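Local coordinates for protein probable endonuclease 4 (Thermotoga maritima, PDB 4HNO) that probably cleaves phosphodiester bonds at apurinic or apyrimidinic sites in DNA during repair, using a cluster of bound metal ions, at residues G210-S222 with F250-T264. Numbering follows the deposited sequence.
With MN (manganese (II) ion), chain E.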
ATOM      1  N   GLY A 210     -13.767  -4.459  -8.995  1.00 12.05           N
ATOM      2  CA  GLY A 210     -14.110  -5.754  -8.442  1.00 12.68           C
ATOM      3  C   GLY A 210     -13.362  -5.918  -7.129  1.00 12.19           C
ATOM      4  O   GLY A 210     -12.168  -5.610  -7.021  1.00 12.24           O
ATOM      5  N   LEU A 211     -14.041  -6.459  -6.122  1.00 13.78           N
ATOM      6  CA  LEU A 211     -13.430  -6.584  -4.809  1.00 13.99           C
ATOM      7  C   LEU A 211     -12.187  -7.480  -4.782  1.00 13.40           C
ATOM      8  O   LEU A 211     -11.318  -7.301  -3.936  1.00 13.41           O
ATOM      9  CB  LEU A 211     -14.451  -7.083  -3.777  1.00 18.99           C
ATOM     10  CG  LEU A 211     -15.256  -5.963  -3.128  1.00 27.76           C
ATOM     11  CD1 LEU A 211     -16.392  -6.541  -2.326  1.00 31.39           C
ATOM     12  CD2 LEU A 211     -14.366  -5.104  -2.238  1.00 29.80           C
ATOM     13  N   GLU A 212     -12.076  -8.432  -5.702  1.00 13.48           N
ATOM     14  CA  GLU A 212     -10.894  -9.282  -5.750  1.00 13.77           C
ATOM     15  C   GLU A 212      -9.611  -8.458  -5.940  1.00 11.65           C
ATOM     16  O   GLU A 212      -8.526  -8.913  -5.563  1.00 12.16           O
ATOM     17  CB  GLU A 212     -11.033 -10.325  -6.867  1.00 14.42           C
ATOM     18  CG  GLU A 212      -9.843 -11.246  -7.016  1.00 14.07           C
ATOM     19  CD  GLU A 212      -8.734 -10.650  -7.834  1.00 13.12           C
ATOM     20  OE1 GLU A 212      -9.002  -9.692  -8.586  1.00 14.07           O
ATOM     21  OE2 GLU A 212      -7.589 -11.169  -7.767  1.00 12.46           O
ATOM     22  N   ARG A 213      -9.719  -7.268  -6.530  1.00 10.23           N
ATOM     23  CA  ARG A 213      -8.547  -6.435  -6.768  1.00  9.60           C
ATOM     24  C   ARG A 213      -8.074  -5.664  -5.546  1.00  9.55           C
ATOM     25  O   ARG A 213      -6.999  -5.051  -5.609  1.00  9.89           O
ATOM     26  CB  ARG A 213      -8.794  -5.477  -7.935  1.00  9.64           C
ATOM     27  CG  ARG A 213      -8.937  -6.136  -9.308  1.00 10.34           C
ATOM     28  CD  ARG A 213      -7.608  -6.565  -9.896  1.00 10.44           C
ATOM     29  NE  ARG A 213      -7.131  -7.827  -9.390  1.00 10.55           N
ATOM     30  CZ  ARG A 213      -6.014  -8.412  -9.808  1.00 10.77           C
ATOM     31  NH1 ARG A 213      -5.165  -7.768 -10.597  1.00 10.64           N
ATOM     32  NH2 ARG A 213      -5.727  -9.655  -9.400  1.00 12.44           N
ATOM     33  N   LEU A 214      -8.826  -5.658  -4.455  1.00  9.54           N
ATOM     34  CA  LEU A 214      -8.371  -4.992  -3.249  1.00  9.69           C
ATOM     35  C   LEU A 214      -7.445  -5.938  -2.496  1.00  9.58           C
ATOM     36  O   LEU A 214      -7.893  -6.890  -1.854  1.00 11.10           O
ATOM     37  CB  LEU A 214      -9.561  -4.569  -2.374  1.00 10.46           C
ATOM     38  CG  LEU A 214      -9.175  -3.887  -1.069  1.00 11.37           C
ATOM     39  CD1 LEU A 214      -8.406  -2.595  -1.310  1.00 11.78           C
ATOM     40  CD2 LEU A 214     -10.423  -3.637  -0.228  1.00 12.80           C
ATOM     41  N   LYS A 215      -6.140  -5.691  -2.595  1.00  9.04           N
ATOM     42  CA  LYS A 215      -5.143  -6.618  -2.069  1.00  9.25           C
ATOM     43  C   LYS A 215      -4.552  -6.233  -0.726  1.00  9.14           C
ATOM     44  O   LYS A 215      -4.012  -7.083  -0.024  1.00  9.76           O
ATOM     45  CB  LYS A 215      -4.001  -6.791  -3.073  1.00  9.70           C
ATOM     46  CG  LYS A 215      -4.415  -7.395  -4.403  1.00 10.00           C
ATOM     47  CD  LYS A 215      -4.996  -8.784  -4.271  1.00 12.49           C
ATOM     48  CE  LYS A 215      -5.357  -9.330  -5.629  1.00 13.44           C
ATOM     49  NZ  LYS A 215      -6.019 -10.658  -5.535  1.00 16.44           N
ATOM     50  N   MET A 216      -4.641  -4.959  -0.366  1.00  8.78           N
ATOM     51  CA  MET A 216      -4.041  -4.464   0.863  1.00  8.85           C
ATOM     52  C   MET A 216      -4.826  -3.240   1.307  1.00  8.60           C
ATOM     53  O   MET A 216      -5.263  -2.447   0.470  1.00  8.49           O
ATOM     54  CB  MET A 216      -2.573  -4.098   0.640  1.00  8.97           C
ATOM     55  CG  MET A 216      -1.902  -3.417   1.835  1.00  8.92           C
ATOM     56  SD  MET A 216      -0.091  -3.396   1.788  1.00  8.79           S
ATOM     57  CE  MET A 216       0.252  -2.816   0.120  1.00  9.02           C
ATOM     58  N   ILE A 217      -4.954  -3.087   2.617  1.00  8.67           N
ATOM     59  CA  ILE A 217      -5.401  -1.843   3.235  1.00  8.52           C
ATOM     60  C   ILE A 217      -4.235  -1.303   4.038  1.00  8.88           C
ATOM     61  O   ILE A 217      -3.617  -2.027   4.820  1.00 10.13           O
ATOM     62  CB  ILE A 217      -6.627  -2.093   4.120  1.00  9.44           C
ATOM     63  CG1 ILE A 217      -7.829  -2.424   3.235  1.00 10.89           C
ATOM     64  CG2 ILE A 217      -6.916  -0.880   5.021  1.00 10.60           C
ATOM     65  CD1 ILE A 217      -8.982  -3.051   3.978  1.00 11.46           C
ATOM     66  N   HIS A 218      -3.923  -0.020   3.824  1.00  8.10           N
ATOM     67  CA  HIS A 218      -3.013   0.683   4.702  1.00  8.31           C
ATOM     68  C   HIS A 218      -3.868   1.293   5.806  1.00  8.30           C
ATOM     69  O   HIS A 218      -4.712   2.164   5.552  1.00  8.75           O
ATOM     70  CB  HIS A 218      -2.226   1.761   3.983  1.00  8.18           C
ATOM     71  CG  HIS A 218      -1.186   1.234   3.063  1.00  7.97           C
ATOM     72  ND1 HIS A 218      -0.560   2.044   2.141  1.00  8.28           N
ATOM     73  CD2 HIS A 218      -0.630   0.002   2.972  1.00  8.51           C
ATOM     74  CE1 HIS A 218       0.342   1.307   1.523  1.00  8.58           C
ATOM     75  NE2 HIS A 218       0.321   0.068   2.003  1.00  8.24           N
ATOM     76  N   LEU A 219      -3.679   0.779   7.009  1.00  8.85           N
ATOM     77  CA  LEU A 219      -4.512   1.096   8.153  1.00  9.25           C
ATOM     78  C   LEU A 219      -3.829   2.207   8.935  1.00  9.26           C
ATOM     79  O   LEU A 219      -2.922   1.985   9.731  1.00 10.58           O
ATOM     80  CB  LEU A 219      -4.716  -0.157   9.008  1.00  9.82           C
ATOM     81  CG  LEU A 219      -5.903  -0.019   9.950  1.00 11.17           C
ATOM     82  CD1 LEU A 219      -7.224  -0.190   9.187  1.00 12.35           C
ATOM     83  CD2 LEU A 219      -5.799  -0.999  11.107  1.00 13.06           C
ATOM     84  N   ASN A 220      -4.288   3.426   8.667  1.00  8.76           N
ATOM     85  CA  ASN A 220      -3.716   4.643   9.226  1.00  8.95           C
ATOM     86  C   ASN A 220      -4.839   5.534   9.757  1.00  8.62           C
ATOM     87  O   ASN A 220      -5.795   5.815   9.036  1.00  9.04           O
ATOM     88  CB  ASN A 220      -3.001   5.436   8.124  1.00  8.52           C
ATOM     89  CG  ASN A 220      -1.795   4.697   7.569  1.00  9.06           C
ATOM     90  OD1 ASN A 220      -0.992   4.162   8.337  1.00 10.50           O
ATOM     91  ND2 ASN A 220      -1.675   4.689   6.249  1.00  8.89           N
ATOM     92  N   ASP A 221      -4.734   5.978  11.005  1.00  9.13           N
ATOM     93  CA  ASP A 221      -5.617   7.056  11.432  1.00  9.06           C
ATOM     94  C   ASP A 221      -5.080   8.345  10.776  1.00  8.74           C
ATOM     95  O   ASP A 221      -4.055   8.337  10.077  1.00  8.95           O
ATOM     96  CB  ASP A 221      -5.681   7.099  12.973  1.00  9.42           C
ATOM     97  CG  ASP A 221      -7.008   7.620  13.524  1.00 10.28           C
ATOM     98  OD1 ASP A 221      -7.604   8.509  12.892  1.00 10.33           O
ATOM     99  OD2 ASP A 221      -7.415   7.141  14.624  1.00 11.02           O
ATOM    100  N   SER A 222      -5.781   9.444  11.006  1.00  9.03           N
ATOM    101  CA  SER A 222      -5.413  10.734  10.451  1.00  9.10           C
ATOM    102  C   SER A 222      -5.259  11.790  11.533  1.00  9.40           C
ATOM    103  O   SER A 222      -6.080  11.887  12.442  1.00  9.65           O
ATOM    104  CB  SER A 222      -6.447  11.222   9.441  1.00  9.31           C
ATOM    105  OG  SER A 222      -5.998  12.465   8.923  1.00  9.25           O
ATOM    106  N   PHE A 250     -14.009  -1.947  10.659  1.00 11.77           N
ATOM    107  CA  PHE A 250     -13.634  -3.320  10.947  1.00 12.79           C
ATOM    108  C   PHE A 250     -14.821  -4.266  10.915  1.00 13.71           C
ATOM    109  O   PHE A 250     -14.643  -5.480  10.812  1.00 15.50           O
ATOM    110  CB  PHE A 250     -13.025  -3.443  12.343  1.00 13.30           C
ATOM    111  CG  PHE A 250     -11.710  -2.724  12.546  1.00 12.77           C
ATOM    112  CD1 PHE A 250     -10.897  -2.342  11.499  1.00 13.47           C
ATOM    113  CD2 PHE A 250     -11.296  -2.460  13.842  1.00 13.52           C
ATOM    114  CE1 PHE A 250      -9.691  -1.713  11.759  1.00 13.10           C
ATOM    115  CE2 PHE A 250     -10.107  -1.830  14.095  1.00 14.30           C
ATOM    116  CZ  PHE A 250      -9.300  -1.455  13.058  1.00 14.03           C
ATOM    117  N   SER A 251     -16.027  -3.730  11.055  1.00 13.79           N
ATOM    118  CA  SER A 251     -17.214  -4.569  11.168  1.00 14.86           C
ATOM    119  C   SER A 251     -17.606  -5.235   9.856  1.00 14.94           C
ATOM    120  O   SER A 251     -18.384  -6.182   9.862  1.00 16.33           O
ATOM    121  CB  SER A 251     -18.391  -3.764  11.728  1.00 15.45           C
ATOM    122  OG  SER A 251     -18.930  -2.873  10.773  1.00 17.15           O
ATOM    123  N   PHE A 252     -17.057  -4.768   8.742  1.00 14.05           N
ATOM    124  CA  PHE A 252     -17.380  -5.331   7.440  1.00 14.12           C
ATOM    125  C   PHE A 252     -16.496  -6.515   7.129  1.00 14.56           C
ATOM    126  O   PHE A 252     -15.271  -6.415   7.135  1.00 14.17           O
ATOM    127  CB  PHE A 252     -17.236  -4.257   6.364  1.00 14.28           C
ATOM    128  CG  PHE A 252     -18.346  -3.256   6.384  1.00 14.44           C
ATOM    129  CD1 PHE A 252     -18.347  -2.233   7.319  1.00 14.72           C
ATOM    130  CD2 PHE A 252     -19.400  -3.359   5.506  1.00 15.41           C
ATOM    131  CE1 PHE A 252     -19.383  -1.322   7.359  1.00 15.70           C
ATOM    132  CE2 PHE A 252     -20.427  -2.444   5.539  1.00 16.96           C
ATOM    133  CZ  PHE A 252     -20.418  -1.427   6.468  1.00 16.77           C
ATOM    134  N   LYS A 253     -17.111  -7.653   6.835  1.00 16.12           N
ATOM    135  CA  LYS A 253     -16.347  -8.844   6.498  1.00 17.97           C
ATOM    136  C   LYS A 253     -15.462  -8.628   5.248  1.00 15.43           C
ATOM    137  O   LYS A 253     -14.365  -9.182   5.175  1.00 15.51           O
ATOM    138  CB  LYS A 253     -17.277 -10.043   6.320  1.00 24.20           C
ATOM    139  CG  LYS A 253     -17.833 -10.578   7.641  1.00 31.69           C
ATOM    140  CD  LYS A 253     -16.731 -11.178   8.512  1.00 39.99           C
ATOM    141  CE  LYS A 253     -17.296 -11.847   9.754  1.00 44.16           C
ATOM    142  NZ  LYS A 253     -16.244 -12.055  10.788  1.00 42.46           N
ATOM    143  N   GLU A 254     -15.930  -7.824   4.293  1.00 14.68           N
ATOM    144  CA  GLU A 254     -15.148  -7.526   3.100  1.00 14.44           C
ATOM    145  C   GLU A 254     -13.814  -6.868   3.476  1.00 13.78           C
ATOM    146  O   GLU A 254     -12.793  -7.099   2.827  1.00 15.31           O
ATOM    147  CB  GLU A 254     -15.915  -6.604   2.151  1.00 17.73           C
ATOM    148  CG  GLU A 254     -17.180  -7.206   1.568  1.00 21.06           C
ATOM    149  CD  GLU A 254     -18.428  -6.939   2.404  1.00 23.34           C
ATOM    150  OE1 GLU A 254     -18.324  -6.602   3.607  1.00 21.28           O
ATOM    151  OE2 GLU A 254     -19.524  -7.073   1.840  1.00 31.01           O
ATOM    152  N   ILE A 255     -13.839  -6.046   4.518  1.00 12.67           N
ATOM    153  CA  ILE A 255     -12.647  -5.373   5.010  1.00 11.88           C
ATOM    154  C   ILE A 255     -11.749  -6.338   5.786  1.00 12.23           C
ATOM    155  O   ILE A 255     -10.534  -6.364   5.607  1.00 12.46           O
ATOM    156  CB  ILE A 255     -13.057  -4.147   5.850  1.00 11.88           C
ATOM    157  CG1 ILE A 255     -13.813  -3.118   4.980  1.00 12.86           C
ATOM    158  CG2 ILE A 255     -11.868  -3.515   6.542  1.00 12.59           C
ATOM    159  CD1 ILE A 255     -13.021  -2.557   3.823  1.00 13.28           C
ATOM    160  N   GLN A 256     -12.354  -7.172   6.626  1.00 13.54           N
ATOM    161  CA  GLN A 256     -11.601  -8.175   7.382  1.00 14.29           C
ATOM    162  C   GLN A 256     -10.861  -9.167   6.483  1.00 14.41           C
ATOM    163  O   GLN A 256      -9.882  -9.774   6.911  1.00 15.87           O
ATOM    164  CB  GLN A 256     -12.526  -8.969   8.310  1.00 15.92           C
ATOM    165  CG  GLN A 256     -13.140  -8.130   9.411  1.00 16.46           C
ATOM    166  CD  GLN A 256     -14.095  -8.945  10.257  1.00 19.46           C
ATOM    167  OE1 GLN A 256     -13.995 -10.166  10.311  1.00 22.19           O
ATOM    168  NE2 GLN A 256     -15.029  -8.276  10.914  1.00 19.96           N
ATOM    169  N   GLU A 257     -11.346  -9.378   5.268  1.00 14.80           N
ATOM    170  CA  GLU A 257     -10.717 -10.337   4.379  1.00 16.33           C
ATOM    171  C   GLU A 257      -9.371  -9.887   3.820  1.00 14.15           C
ATOM    172  O   GLU A 257      -8.623 -10.701   3.293  1.00 15.03           O
ATOM    173  CB  GLU A 257     -11.670 -10.698   3.241  1.00 23.75           C
ATOM    174  CG  GLU A 257     -12.782 -11.650   3.664  1.00 32.92           C
ATOM    175  CD  GLU A 257     -12.281 -13.034   4.073  1.00 45.40           C
ATOM    176  OE1 GLU A 257     -11.417 -13.127   4.971  1.00 54.37           O
ATOM    177  OE2 GLU A 257     -12.755 -14.033   3.497  1.00 53.51           O
ATOM    178  N   VAL A 258      -9.063  -8.609   3.947  1.00 13.11           N
ATOM    179  CA  VAL A 258      -7.895  -8.034   3.312  1.00 12.29           C
ATOM    180  C   VAL A 258      -6.841  -7.729   4.373  1.00 11.62           C
ATOM    181  O   VAL A 258      -7.193  -7.256   5.454  1.00 11.98           O
ATOM    182  CB  VAL A 258      -8.309  -6.734   2.585  1.00 12.06           C
ATOM    183  CG1 VAL A 258      -7.106  -6.083   1.923  1.00 12.66           C
ATOM    184  CG2 VAL A 258      -9.390  -7.027   1.561  1.00 13.73           C
ATOM    185  N   PRO A 259      -5.547  -7.950   4.083  1.00 11.03           N
ATOM    186  CA  PRO A 259      -4.538  -7.551   5.066  1.00 11.67           C
ATOM    187  C   PRO A 259      -4.549  -6.060   5.408  1.00 10.68           C
ATOM    188  O   PRO A 259      -4.678  -5.220   4.528  1.00 10.87           O
ATOM    189  CB  PRO A 259      -3.202  -7.946   4.408  1.00 12.06           C
ATOM    190  CG  PRO A 259      -3.570  -9.044   3.470  1.00 12.65           C
ATOM    191  CD  PRO A 259      -4.939  -8.653   2.940  1.00 11.83           C
ATOM    192  N   TRP A 260      -4.407  -5.776   6.697  1.00 10.43           N
ATOM    193  CA  TRP A 260      -4.335  -4.422   7.256  1.00 10.46           C
ATOM    194  C   TRP A 260      -2.890  -4.154   7.633  1.00 10.00           C
ATOM    195  O   TRP A 260      -2.342  -4.818   8.509  1.00 12.11           O
ATOM    196  CB  TRP A 260      -5.211  -4.306   8.513  1.00 10.65           C
ATOM    197  CG  TRP A 260      -6.650  -4.615   8.294  1.00 10.70           C
ATOM    198  CD1 TRP A 260      -7.299  -4.759   7.108  1.00 11.09           C
ATOM    199  CD2 TRP A 260      -7.633  -4.852   9.324  1.00 11.42           C
ATOM    200  NE1 TRP A 260      -8.618  -5.067   7.334  1.00 11.17           N
ATOM    201  CE2 TRP A 260      -8.844  -5.131   8.685  1.00 11.59           C
ATOM    202  CE3 TRP A 260      -7.588  -4.862  10.722  1.00 12.72           C
ATOM    203  CZ2 TRP A 260     -10.010  -5.445   9.387  1.00 12.31           C
ATOM    204  CZ3 TRP A 260      -8.750  -5.160  11.420  1.00 13.28           C
ATOM    205  CH2 TRP A 260      -9.938  -5.444  10.749  1.00 13.03           C
ATOM    206  N   ILE A 261      -2.283  -3.173   6.973  1.00  9.67           N
ATOM    207  CA  ILE A 261      -0.883  -2.857   7.163  1.00  9.35           C
ATOM    208  C   ILE A 261      -0.776  -1.441   7.735  1.00  9.44           C
ATOM    209  O   ILE A 261      -1.147  -0.462   7.100  1.00  9.63           O
ATOM    210  CB  ILE A 261      -0.112  -2.938   5.831  1.00  9.77           C
ATOM    211  CG1 ILE A 261      -0.120  -4.364   5.279  1.00 10.79           C
ATOM    212  CG2 ILE A 261       1.298  -2.387   5.992  1.00 11.96           C
ATOM    213  CD1 ILE A 261       0.587  -5.389   6.134  1.00 12.25           C
ATOM    214  N   LEU A 262      -0.250  -1.353   8.949  1.00  9.64           N
ATOM    215  CA  LEU A 262      -0.049  -0.077   9.624  1.00 10.20           C
ATOM    216  C   LEU A 262       1.103   0.700   9.007  1.00 10.19           C
ATOM    217  O   LEU A 262       2.201   0.164   8.845  1.00 11.14           O
ATOM    218  CB  LEU A 262       0.286  -0.333  11.087  1.00 11.09           C
ATOM    219  CG  LEU A 262      -0.763  -1.051  11.917  1.00 12.69           C
ATOM    220  CD1 LEU A 262      -0.108  -1.638  13.146  1.00 17.86           C
ATOM    221  CD2 LEU A 262      -1.875  -0.110  12.291  1.00 12.92           C
ATOM    222  N   GLU A 263       0.857   1.980   8.726  1.00  9.90           N
ATOM    223  CA  GLU A 263       1.913   2.934   8.360  1.00 10.08           C
ATOM    224  C   GLU A 263       1.841   4.115   9.321  1.00 10.27           C
ATOM    225  O   GLU A 263       2.059   5.270   8.967  1.00 10.91           O
ATOM    226  CB  GLU A 263       1.803   3.412   6.927  1.00  9.44           C
ATOM    227  CG  GLU A 263       1.690   2.322   5.889  1.00  9.56           C
ATOM    228  CD  GLU A 263       1.490   2.904   4.522  1.00  9.16           C
ATOM    229  OE1 GLU A 263       0.488   3.667   4.374  1.00  8.62           O
ATOM    230  OE2 GLU A 263       2.301   2.644   3.613  1.00 10.43           O
ATOM    231  N   THR A 264       1.524   3.811  10.565  1.00 11.36           N
ATOM    232  CA  THR A 264       1.285   4.827  11.567  1.00 11.39           C
ATOM    233  C   THR A 264       2.639   5.282  12.132  1.00 12.26           C
ATOM    234  O   THR A 264       3.661   4.613  11.942  1.00 13.19           O
ATOM    235  CB  THR A 264       0.381   4.276  12.652  1.00 11.96           C
ATOM    236  OG1 THR A 264       0.956   3.054  13.108  1.00 13.82           O
ATOM    237  CG2 THR A 264      -1.016   4.000  12.139  1.00 13.12           C
TER
HETATM  238 MN    MN E 304      -0.204   4.227   2.458  0.75 11.03          MN
HETATM  239  O   HOH W   1       1.567   4.822   1.899  0.88  8.73           O
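H218 and E263 converge on one manganese ion, bound by H218 ND1 at 2.2 Å and E263 OE1 at 2.1 Å; E147, D181 and a water complete this site. N220 fixes the carboxylate: its ND2 donates to the anti lone pair of E263 OE1 (3.0 Å, nearly in the amide plane), while OD1 accepts E263 N. E263 OE2 lies over one face of the H218 ring, the ring and carboxylate planes 41° apart, and Q33 OE1 accepts from H218 NE2, which probably helps to fix the ring's rotation.

The parallel pairing behind this site rests on backbone bonds of 2.8-2.9 Å: I217 N to P259 O, I261 N to I217 O, and L219 N to I261 O. Packing is tight on the face bearing I217, L219 and W260. With CG1 beside its backbone N (chi1 -70°), I217 sends CD1 to I255 CG2 (3.9 Å) and W260 NE1, and V258 CG1 presses on M216 N (3.5 Å). L219 CD1 meets the F250 ring edge. By contrast, partly exposed L211 and E254 touch through one carbon pair, CD1 to CG.

Within the TIM barrel, strand 214-222 runs between strands 176-181 and 260-262; helix 195-208 packs against L211 and F252.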